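Local structure of hypothetical protein SA2161 (1Y7R) at the interface of chains A and B. The protein is of unknown function but is probably a GNAT-type acetyltransferase, moving an acetyl group from acetyl-CoA to an acceptor. Residues are numbered along the deposited sequence; one frame, centred on the assembly and turned at random. Chains: chain A/B, hypothetical protein SA2161.

Contact 1: the interface of chains A and B. Residues chain A 121-123, 128; chain B 123, 128.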
ATOM      1  N   PRO A 121      -4.819  11.035  10.368  1.00  9.72           N
ATOM      2  CA  PRO A 121      -5.312  11.253   9.019  1.00  8.35           C
ATOM      3  C   PRO A 121      -4.272  11.836   8.070  1.00  7.64           C
ATOM      4  O   PRO A 121      -3.457  12.693   8.459  1.00  8.05           O
ATOM      5  CB  PRO A 121      -6.459  12.259   9.214  1.00  8.25           C
ATOM      6  CG  PRO A 121      -6.913  11.991  10.628  1.00 11.16           C
ATOM      7  CD  PRO A 121      -5.614  11.762  11.379  1.00  9.14           C
ATOM      8  N   THR A 122      -4.315  11.374   6.826  1.00  6.80           N
ATOM      9  CA  THR A 122      -3.547  12.024   5.775  1.00  6.38           C
ATOM     10  C   THR A 122      -4.187  13.367   5.382  1.00  6.47           C
ATOM     11  O   THR A 122      -3.489  14.317   4.994  1.00  7.34           O
ATOM     12  CB  THR A 122      -3.389  11.141   4.535  1.00  6.12           C
ATOM     13  OG1 THR A 122      -4.687  10.806   4.003  1.00  8.23           O
ATOM     14  CG2 THR A 122      -2.622   9.868   4.903  1.00  5.84           C
ATOM     15  N   GLU A 123      -5.519  13.409   5.410  1.00  6.80           N
ATOM     16  CA  GLU A 123      -6.295  14.611   5.093  1.00  6.99           C
ATOM     17  C   GLU A 123      -6.024  15.745   6.105  1.00  7.77           C
ATOM     18  O   GLU A 123      -5.782  15.480   7.300  1.00  9.24           O
ATOM     19  CB  GLU A 123      -7.801  14.280   5.016  1.00  6.23           C
ATOM     20  CG  GLU A 123      -8.199  13.281   3.896  1.00  7.69           C
ATOM     21  CD  GLU A 123      -8.138  13.869   2.487  1.00 11.87           C
ATOM     22  OE1 GLU A 123      -7.899  15.088   2.318  1.00 11.87           O
ATOM     23  OE2 GLU A 123      -8.379  13.101   1.523  1.00 11.87           O
ATOM     24  N   GLY A 128      -6.306   9.337   0.061  1.00  7.45           N
ATOM     25  CA  GLY A 128      -6.407   8.093  -0.680  1.00  7.50           C
ATOM     26  C   GLY A 128      -7.155   8.293  -1.992  1.00  6.96           C
ATOM     27  O   GLY A 128      -8.129   9.062  -2.073  1.00  7.22           O
TER
ATOM     28  N   GLU B 123     -12.329   9.242  -0.079  1.00  8.04           N
ATOM     29  CA  GLU B 123     -13.275  10.086   0.681  1.00  8.70           C
ATOM     30  C   GLU B 123     -14.540  10.357  -0.130  1.00  8.59           C
ATOM     31  O   GLU B 123     -14.472  10.406  -1.371  1.00  8.88           O
ATOM     32  CB  GLU B 123     -12.610  11.417   1.090  1.00  9.91           C
ATOM     33  CG  GLU B 123     -11.462  11.237   2.096  1.00 12.41           C
ATOM     34  CD  GLU B 123     -11.915  11.241   3.561  1.00 13.70           C
ATOM     35  OE1 GLU B 123     -13.134  11.259   3.847  1.00 14.49           O
ATOM     36  OE2 GLU B 123     -11.035  11.242   4.440  1.00 16.58           O
ATOM     37  N   GLY B 128      -7.299   8.033   4.127  1.00  7.19           N
ATOM     38  CA  GLY B 128      -5.929   7.625   4.424  1.00  6.07           C
ATOM     39  C   GLY B 128      -5.584   7.953   5.867  1.00  6.85           C
ATOM     40  O   GLY B 128      -5.986   8.991   6.412  1.00  6.30           O
TER
HETATM   41  O   HOH W   1      -8.220  10.170   2.121  1.00 11.78           O
HETATM   42  O   HOH W   2      -7.592  11.085   6.037  1.00 11.96           O
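A:Glu123 and B:Glu123 meet near the two-fold axis with matching side-chain shapes: in each, CG lies opposite the carbonyl carbon (chi1 -63° in A:Glu123), CB and CG lead toward the partner, and the bend at chi2 turns the carboxylate alongside the other side chain. The two side chains arrive from opposite directions, and each carboxylate reaches the partner's methylene, with B:Glu123 OE2 3.5 Å from A:Glu123 CG. The carboxylate planes stand 78° apart. Their nearest oxygens, OE2 of A:Glu123 and OE2 of B:Glu123, are 4.4 Å apart, a proximity of like charges that may favour proton uptake by one of them. Water 1 sits beside this pair, 3.0 Å from A:Glu123 OE2, and is also hydrogen-bonded to the backbone N of A:Gly128 and of B:Gly128, gathering two amides and a carboxylate around one water. The direct link is made by the main chain: A:Thr122 N donates a nearly straight 2.9 Å bond to B:Gly128 O, approaching from well above the carbonyl plane. The hydroxyl OG1 of A:Thr122 makes a weak second contact with the same oxygen. Water 2, 2.7 Å from B:Gly128 O, joins that carbonyl to A:Glu123 N, so B:Gly128 O is approached by two successive amides of chain A, one of them through water. The patch lies where the loop after strand 120-121 meets the beginning of strand 126-132 of the other subunit, at the crossover of the two chains.

Contact 2: the interface of chains A and B. Residues chain A 100-102; chain B 26, 130-132.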
ATOM      1  N   VAL A 100      10.657   5.369   7.597  1.00  5.72           N
ATOM      2  CA  VAL A 100       9.677   4.410   7.055  1.00  4.69           C
ATOM      3  C   VAL A 100       8.276   4.989   7.221  1.00  4.66           C
ATOM      4  O   VAL A 100       7.947   5.491   8.278  1.00  5.54           O
ATOM      5  CB  VAL A 100       9.773   3.054   7.788  1.00  3.79           C
ATOM      6  CG1 VAL A 100       8.654   2.090   7.354  1.00  5.76           C
ATOM      7  CG2 VAL A 100      11.101   2.431   7.532  1.00  2.00           C
ATOM      8  N   TYR A 101       7.466   4.838   6.178  1.00  4.46           N
ATOM      9  CA  TYR A 101       6.088   5.325   6.133  1.00  5.77           C
ATOM     10  C   TYR A 101       5.144   4.137   6.135  1.00  6.05           C
ATOM     11  O   TYR A 101       5.351   3.173   5.370  1.00  7.20           O
ATOM     12  CB  TYR A 101       5.899   6.057   4.831  1.00  6.79           C
ATOM     13  CG  TYR A 101       4.539   6.659   4.588  1.00  7.37           C
ATOM     14  CD1 TYR A 101       4.215   7.928   5.085  1.00  8.21           C
ATOM     15  CD2 TYR A 101       3.602   5.986   3.796  1.00  9.27           C
ATOM     16  CE1 TYR A 101       2.968   8.501   4.820  1.00  6.82           C
ATOM     17  CE2 TYR A 101       2.347   6.541   3.531  1.00  7.62           C
ATOM     18  CZ  TYR A 101       2.047   7.809   4.056  1.00  9.07           C
ATOM     19  OH  TYR A 101       0.825   8.376   3.789  1.00 10.49           O
ATOM     20  N   VAL A 102       4.099   4.186   6.963  1.00  5.97           N
ATOM     21  CA  VAL A 102       3.104   3.107   6.895  1.00  6.59           C
ATOM     22  C   VAL A 102       1.744   3.758   6.748  1.00  5.93           C
ATOM     23  O   VAL A 102       1.443   4.748   7.431  1.00  4.88           O
ATOM     24  CB  VAL A 102       3.104   2.258   8.177  1.00  6.74           C
ATOM     25  CG1 VAL A 102       2.090   1.089   8.060  1.00  6.48           C
ATOM     26  CG2 VAL A 102       4.531   1.741   8.535  1.00  6.68           C
TER
ATOM     27  N   LYS B  26      13.435  10.291   2.694  1.00  7.00           N
ATOM     28  CA  LYS B  26      13.786   8.932   3.117  1.00  8.03           C
ATOM     29  C   LYS B  26      15.282   8.881   3.377  1.00  8.69           C
ATOM     30  O   LYS B  26      16.060   9.528   2.655  1.00  8.62           O
ATOM     31  CB  LYS B  26      13.466   7.900   2.033  1.00  8.61           C
ATOM     32  CG  LYS B  26      12.008   7.745   1.714  1.00 10.12           C
ATOM     33  CD  LYS B  26      11.220   7.081   2.856  1.00 10.44           C
ATOM     34  CE  LYS B  26       9.782   7.276   2.509  1.00 12.80           C
ATOM     35  NZ  LYS B  26       8.861   6.645   3.447  1.00 15.07           N
ATOM     36  N   TYR B 130      -1.902   7.447   8.480  1.00  5.46           N
ATOM     37  CA  TYR B 130      -0.492   7.076   8.365  1.00  4.98           C
ATOM     38  C   TYR B 130       0.268   7.240   9.660  1.00  6.12           C
ATOM     39  O   TYR B 130      -0.195   7.889  10.598  1.00  5.04           O
ATOM     40  CB  TYR B 130       0.188   7.921   7.250  1.00  4.86           C
ATOM     41  CG  TYR B 130       0.551   9.317   7.683  1.00  5.98           C
ATOM     42  CD1 TYR B 130       1.878   9.651   7.959  1.00  9.18           C
ATOM     43  CD2 TYR B 130      -0.440  10.302   7.874  1.00  7.18           C
ATOM     44  CE1 TYR B 130       2.224  10.944   8.380  1.00  9.69           C
ATOM     45  CE2 TYR B 130      -0.089  11.601   8.285  1.00  8.43           C
ATOM     46  CZ  TYR B 130       1.240  11.892   8.546  1.00  9.44           C
ATOM     47  OH  TYR B 130       1.600  13.173   8.957  1.00  9.63           O
ATOM     48  N   ILE B 131       1.457   6.635   9.673  1.00  5.82           N
ATOM     49  CA  ILE B 131       2.519   6.923  10.656  1.00  7.35           C
ATOM     50  C   ILE B 131       3.858   7.005   9.934  1.00  7.44           C
ATOM     51  O   ILE B 131       4.034   6.391   8.884  1.00  7.17           O
ATOM     52  CB  ILE B 131       2.582   5.857  11.780  1.00  7.31           C
ATOM     53  CG1 ILE B 131       2.985   4.493  11.202  1.00  8.40           C
ATOM     54  CG2 ILE B 131       1.260   5.773  12.501  1.00  8.53           C
ATOM     55  CD1 ILE B 131       3.044   3.297  12.192  1.00  9.80           C
ATOM     56  N   LYS B 132       4.810   7.754  10.502  1.00  8.49           N
ATOM     57  CA  LYS B 132       6.197   7.777  10.025  1.00 10.84           C
ATOM     58  C   LYS B 132       7.094   7.424  11.194  1.00 11.15           C
ATOM     59  O   LYS B 132       6.902   7.965  12.300  1.00 12.35           O
ATOM     60  CB  LYS B 132       6.580   9.177   9.538  1.00 10.86           C
ATOM     61  CG  LYS B 132       6.038   9.566   8.192  1.00 12.24           C
ATOM     62  CD  LYS B 132       6.402  11.010   7.850  1.00 13.35           C
ATOM     63  CE  LYS B 132       5.833  11.392   6.483  1.00 16.32           C
ATOM     64  NZ  LYS B 132       5.884  12.875   6.260  1.00 16.97           N
TER
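Backbone pairing between A:Val102 and B:Ile131 joins strand 101-107 of chain A to strand 126-132 of chain B as antiparallel neighbours. A:Val102 N donates to B:Ile131 O at 2.9 Å, and B:Ile131 N returns a bond to A:Val102 O, also 2.9 Å long. The two bonds form a closed pair, and the bridge continues to A:Tyr101 opposite B:Lys132, extending a β-sheet across the subunit boundary.

Apolar contacts cover both faces of this junction. On one, A:Val102 and B:Ile131 lie side by side and point the same way, with A:Val102 CB 3.8 Å from B:Ile131 CG1. On the other, A:Tyr101 extends with CG anti to the backbone N (chi1 -179°), which carries its ring toward B:Tyr130. The side-chain axes cross at about a right angle, yet the ring planes are only about 20° apart and offset, and the rings meet at their margins, CE1 of A:Tyr101 lying 3.5 Å from CD1 of B:Tyr130. The phenol oxygen OH of A:Tyr101 reaches B:Tyr130 CB at 3.5 Å. The aliphatic stem of B:Lys132, extended beyond CG, passes outside the same ring edge nearer its base, its CG 4.0 Å from A:Tyr101 CD1.

A lysine amine, probably charged, borders the patch at the base of A:Tyr101. B:Lys26 comes from a loop of chain B, and its terminal amine NZ ends 3.3 Å from A:Tyr101 CB.

Contact 1 and contact 2 have C-alpha centres about 14 Å apart and share strand 126-132 of chain B: B:Gly128 near its beginning serves contact 1, while B:Tyr130 to B:Lys132 at its end serve contact 2. The C-terminal strand thus runs from the crossover at the two-fold axis into the partner, where it adds to the edge of strand 101-107. With the two-fold twins, each chain lends this strand to the other, an exchange that suggests a stable dimer rather than a casual crystal contact, although the structure alone does not show the oligomeric state in solution.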